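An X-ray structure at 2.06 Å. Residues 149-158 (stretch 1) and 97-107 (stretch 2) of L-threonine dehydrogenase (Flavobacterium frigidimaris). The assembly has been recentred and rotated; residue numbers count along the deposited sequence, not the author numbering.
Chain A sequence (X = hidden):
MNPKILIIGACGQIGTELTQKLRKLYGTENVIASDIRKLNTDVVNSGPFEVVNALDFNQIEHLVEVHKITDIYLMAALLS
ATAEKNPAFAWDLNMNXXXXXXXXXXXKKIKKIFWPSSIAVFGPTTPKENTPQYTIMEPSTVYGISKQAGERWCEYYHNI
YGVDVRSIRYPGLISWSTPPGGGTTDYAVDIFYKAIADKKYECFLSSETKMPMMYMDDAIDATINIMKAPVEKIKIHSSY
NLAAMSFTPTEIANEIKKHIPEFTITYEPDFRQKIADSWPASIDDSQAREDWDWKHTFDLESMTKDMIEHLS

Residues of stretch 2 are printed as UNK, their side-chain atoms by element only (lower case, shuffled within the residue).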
# COMPACT_ATOMS: atom_id res chain seq x y z
N ALA A 149 -3.37 1.16 -0.27
CA ALA A 149 -2.96 1.73 1.01
C ALA A 149 -4.22 2.15 1.78
O ALA A 149 -4.27 2.04 3.01
CB ALA A 149 -2.06 2.94 0.79
N GLY A 150 -5.22 2.62 1.04
CA GLY A 150 -6.47 3.02 1.67
C GLY A 150 -7.10 1.83 2.37
O GLY A 150 -7.52 1.94 3.51
N GLU A 151 -7.17 0.69 1.67
CA GLU A 151 -7.73 -0.53 2.25
C GLU A 151 -6.99 -0.94 3.51
O GLU A 151 -7.60 -1.26 4.52
CB GLU A 151 -7.66 -1.69 1.24
CG GLU A 151 -8.55 -1.54 0.02
CD GLU A 151 -8.62 -2.81 -0.81
OE1 GLU A 151 -9.20 -2.77 -1.91
OE2 GLU A 151 -8.10 -3.86 -0.35
N ARG A 152 -5.66 -0.93 3.44
CA ARG A 152 -4.83 -1.29 4.59
C ARG A 152 -5.15 -0.40 5.79
O ARG A 152 -5.27 -0.89 6.92
CB ARG A 152 -3.34 -1.17 4.24
CG ARG A 152 -2.84 -2.10 3.13
CD ARG A 152 -2.81 -3.58 3.55
NE ARG A 152 -4.10 -4.23 3.36
CZ ARG A 152 -4.79 -4.84 4.32
NH1 ARG A 152 -4.30 -4.89 5.55
NH2 ARG A 152 -5.96 -5.41 4.04
N TRP A 153 -5.29 0.90 5.55
CA TRP A 153 -5.59 1.83 6.64
C TRP A 153 -7.01 1.68 7.17
O TRP A 153 -7.24 1.83 8.37
CB TRP A 153 -5.32 3.27 6.20
CG TRP A 153 -3.87 3.65 6.30
CD1 TRP A 153 -3.01 3.92 5.26
CD2 TRP A 153 -3.10 3.79 7.50
NE1 TRP A 153 -1.76 4.22 5.75
CE2 TRP A 153 -1.78 4.14 7.12
CE3 TRP A 153 -3.40 3.64 8.86
CZ2 TRP A 153 -0.76 4.36 8.06
CZ3 TRP A 153 -2.38 3.85 9.80
CH2 TRP A 153 -1.08 4.21 9.39
N CYS A 154 -7.97 1.37 6.30
CA CYS A 154 -9.35 1.18 6.76
C CYS A 154 -9.38 0.00 7.74
O CYS A 154 -10.01 0.07 8.80
CB CYS A 154 -10.29 0.87 5.59
SG CYS A 154 -10.70 2.31 4.60
N GLU A 155 -8.69 -1.07 7.37
CA GLU A 155 -8.64 -2.26 8.20
C GLU A 155 -7.92 -1.95 9.52
O GLU A 155 -8.33 -2.41 10.59
CB GLU A 155 -7.90 -3.38 7.47
CG GLU A 155 -8.00 -4.73 8.13
CD GLU A 155 -7.28 -5.81 7.35
OE1 GLU A 155 -6.03 -5.78 7.30
OE2 GLU A 155 -7.96 -6.68 6.77
N TYR A 156 -6.86 -1.16 9.43
CA TYR A 156 -6.10 -0.78 10.62
C TYR A 156 -7.02 -0.01 11.57
O TYR A 156 -7.12 -0.36 12.75
CB TYR A 156 -4.91 0.11 10.25
CG TYR A 156 -3.98 0.36 11.42
CD1 TYR A 156 -2.97 -0.55 11.74
CD2 TYR A 156 -4.14 1.49 12.23
CE1 TYR A 156 -2.13 -0.34 12.84
CE2 TYR A 156 -3.30 1.70 13.34
CZ TYR A 156 -2.30 0.78 13.63
OH TYR A 156 -1.47 0.98 14.71
N TYR A 157 -7.66 1.04 11.07
CA TYR A 157 -8.56 1.84 11.90
C TYR A 157 -9.68 1.02 12.52
O TYR A 157 -10.11 1.30 13.64
CB TYR A 157 -9.14 3.00 11.09
CG TYR A 157 -8.29 4.25 11.12
CD1 TYR A 157 -8.67 5.36 11.87
CD2 TYR A 157 -7.10 4.32 10.40
CE1 TYR A 157 -7.89 6.51 11.91
CE2 TYR A 157 -6.30 5.47 10.44
CZ TYR A 157 -6.71 6.56 11.19
OH TYR A 157 -5.93 7.70 11.22
N HIS A 158 -10.17 0.02 11.80
CA HIS A 158 -11.22 -0.83 12.34
C HIS A 158 -10.66 -1.69 13.48
O HIS A 158 -11.20 -1.69 14.59
CB HIS A 158 -11.77 -1.78 11.28
CG HIS A 158 -12.70 -2.81 11.84
ND1 HIS A 158 -14.00 -2.52 12.21
CD2 HIS A 158 -12.49 -4.11 12.18
CE1 HIS A 158 -14.55 -3.59 12.75
NE2 HIS A 158 -13.66 -4.57 12.74
N UNK A 97 -7.74 12.65 2.23
CA UNK A 97 -9.17 12.82 2.42
C UNK A 97 -9.66 11.63 3.25
O UNK A 97 -10.53 11.77 4.11
c UNK A 97 -9.90 12.86 1.08
o UNK A 97 -9.75 11.64 0.36
N UNK A 98 -9.09 10.45 2.99
CA UNK A 98 -9.47 9.25 3.73
C UNK A 98 -9.01 9.34 5.18
O UNK A 98 -9.75 8.96 6.10
c UNK A 98 -10.63 6.38 3.92
c UNK A 98 -9.13 6.66 3.80
c UNK A 98 -8.87 7.99 3.09
c UNK A 98 -8.43 5.54 3.03
N UNK A 99 -7.80 9.85 5.40
CA UNK A 99 -7.29 9.99 6.76
C UNK A 99 -8.18 10.93 7.58
O UNK A 99 -8.45 10.68 8.75
c UNK A 99 -2.89 7.54 5.76
c UNK A 99 -5.85 10.52 6.76
c UNK A 99 -4.77 8.26 7.10
c UNK A 99 -3.81 7.29 6.78
c UNK A 99 -4.82 9.47 6.41
c UNK A 99 -2.93 8.75 5.07
c UNK A 99 -3.89 9.71 5.39
N UNK A 100 -8.63 12.02 6.96
CA UNK A 100 -9.51 12.97 7.66
C UNK A 100 -10.81 12.31 8.10
O UNK A 100 -11.22 12.45 9.25
c UNK A 100 -8.48 15.83 5.33
n UNK A 100 -7.51 15.01 7.11
c UNK A 100 -8.67 14.98 6.37
n UNK A 100 -7.22 16.35 5.46
c UNK A 100 -9.86 14.16 6.76
c UNK A 100 -6.66 15.84 6.54
N UNK A 101 -11.45 11.59 7.19
CA UNK A 101 -12.71 10.92 7.52
C UNK A 101 -12.49 9.80 8.54
O UNK A 101 -13.31 9.62 9.45
c UNK A 101 -13.77 11.47 5.31
c UNK A 101 -13.39 10.34 6.25
c UNK A 101 -14.63 9.54 6.63
N UNK A 102 -11.39 9.07 8.41
CA UNK A 102 -11.10 7.99 9.35
C UNK A 102 -10.83 8.56 10.73
O UNK A 102 -11.26 8.00 11.74
c UNK A 102 -9.89 7.16 8.88
c UNK A 102 -11.13 5.14 8.03
c UNK A 102 -8.75 5.53 7.36
c UNK A 102 -10.08 6.20 7.69
N UNK A 103 -10.12 9.69 10.78
CA UNK A 103 -9.81 10.35 12.05
C UNK A 103 -11.09 10.90 12.70
O UNK A 103 -11.18 10.98 13.93
n UNK A 103 -7.11 9.82 12.46
o UNK A 103 -6.45 11.59 11.24
c UNK A 103 -7.35 10.96 11.82
c UNK A 103 -8.78 11.47 11.84
N UNK A 104 -12.07 11.28 11.89
CA UNK A 104 -13.33 11.78 12.46
C UNK A 104 -14.02 10.62 13.16
O UNK A 104 -14.62 10.79 14.22
c UNK A 104 -14.25 12.34 11.37
c UNK A 104 -13.90 14.67 12.26
c UNK A 104 -14.30 13.85 11.04
c UNK A 104 -13.39 14.17 9.88
N UNK A 105 -13.93 9.43 12.56
CA UNK A 105 -14.54 8.24 13.15
C UNK A 105 -13.77 7.84 14.41
O UNK A 105 -14.36 7.45 15.41
c UNK A 105 -14.54 7.10 12.14
N UNK A 106 -12.45 7.95 14.34
CA UNK A 106 -11.59 7.62 15.48
C UNK A 106 -11.94 8.52 16.68
O UNK A 106 -11.94 8.08 17.83
c UNK A 106 -6.61 7.47 16.70
c UNK A 106 -10.12 7.81 15.09
c UNK A 106 -9.09 7.55 16.19
n UNK A 106 -6.51 8.71 17.52
c UNK A 106 -7.68 7.59 15.62
N UNK A 107 -12.24 9.79 16.39
CA UNK A 107 -12.58 10.75 17.43
C UNK A 107 -14.04 10.65 17.88
O UNK A 107 -14.48 11.41 18.74
c UNK A 107 -12.30 12.17 16.93

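Position 97 carries one carbon and then one oxygen, and nothing of stretch 1 lies within reach. That is a serine, Ser97, its hydroxyl hydrogen-bonded elsewhere in the structure.

Position 98 has four carbons, forked at the second, with CA-to-CB pointing toward stretch 1. One end of the fork lies 3.5 Å from Gly150 CA and the other 4.1 Å from Cys154 SG. A fork at the second carbon makes this a leucine, Leu98, and the two ends are CD2 and CD1 respectively. The rule here belongs to the glycine: an ideal CB on Gly150 would stand 3.2 Å from Leu98 CD2, a tight fit, so the bare backbone makes room for the branch.

Position 99 shows one carbon and then a ring of six carbons, with no heteroatom. Its CA-to-CB bond points sideways, but the ring comes nearer to stretch 1 at its end: a ring carbon reaches 3.5 Å from Trp153 NE1, and the ring's edge meets the indole face, with the planes at 75° and the centroid of the five-membered ring 4.7 Å from that of the six-carbon ring. This is a phenylalanine, Phe99, and the carbon is CZ.

Position 100 has one carbon and a five-membered ring of three carbons and two nitrogens; CA-to-CB points away from stretch 1, and no contact is made: a histidine, His100. Position 101 has a first carbon carrying two more, out of reach, which is a valine, Val101.

At position 102 four carbons again fork at the second; CA-to-CB points toward stretch 1, and the side chain lies over a face of the Tyr157 ring. This is Leu102. Its CB lies 3.7 Å from the ring centroid and 15° off the normal, a CH-pi contact, while Leu102 CD1 stands 3.7 Å from Tyr157 CD2 and 4.3 Å from Trp153 CB.

Position 103 has two carbons, the second bearing one oxygen and one nitrogen. Although CA-to-CB points away, the end swings back, placing the nitrogen 2.7 Å from Tyr157 OH, at the edge of the tyrosine ring: an asparagine, Asn103, through ND2.

Position 104, four carbons forked at the second, is out of reach: Leu104. At position 105 a lone carbon, CB, points toward stretch 1 but stays 6.1 Å from Tyr157 CD1: Ala105. Position 106 is a row of four carbons ending in nitrogen; the third carbon passes 3.9 Å from Tyr157 CE1 before the chain's end leads away. This is Lys106, the carbon CD. Position 107, a single carbon beyond the helix, makes no contact: Ala107.

The two helices run nearly parallel, at 8°, with axes 10.8 Å apart at closest approach. The design is knob into hole: Tyr157, the residue most covered here, sits among Phe99, Leu102, Asn103 and Lys106. Gly150 admits a leucine near one end; farther along, Trp153 meets the edge of Phe99 and Tyr157 packs among four side chains.

Stretch 2 (97-107) SLFHVLNLAKA
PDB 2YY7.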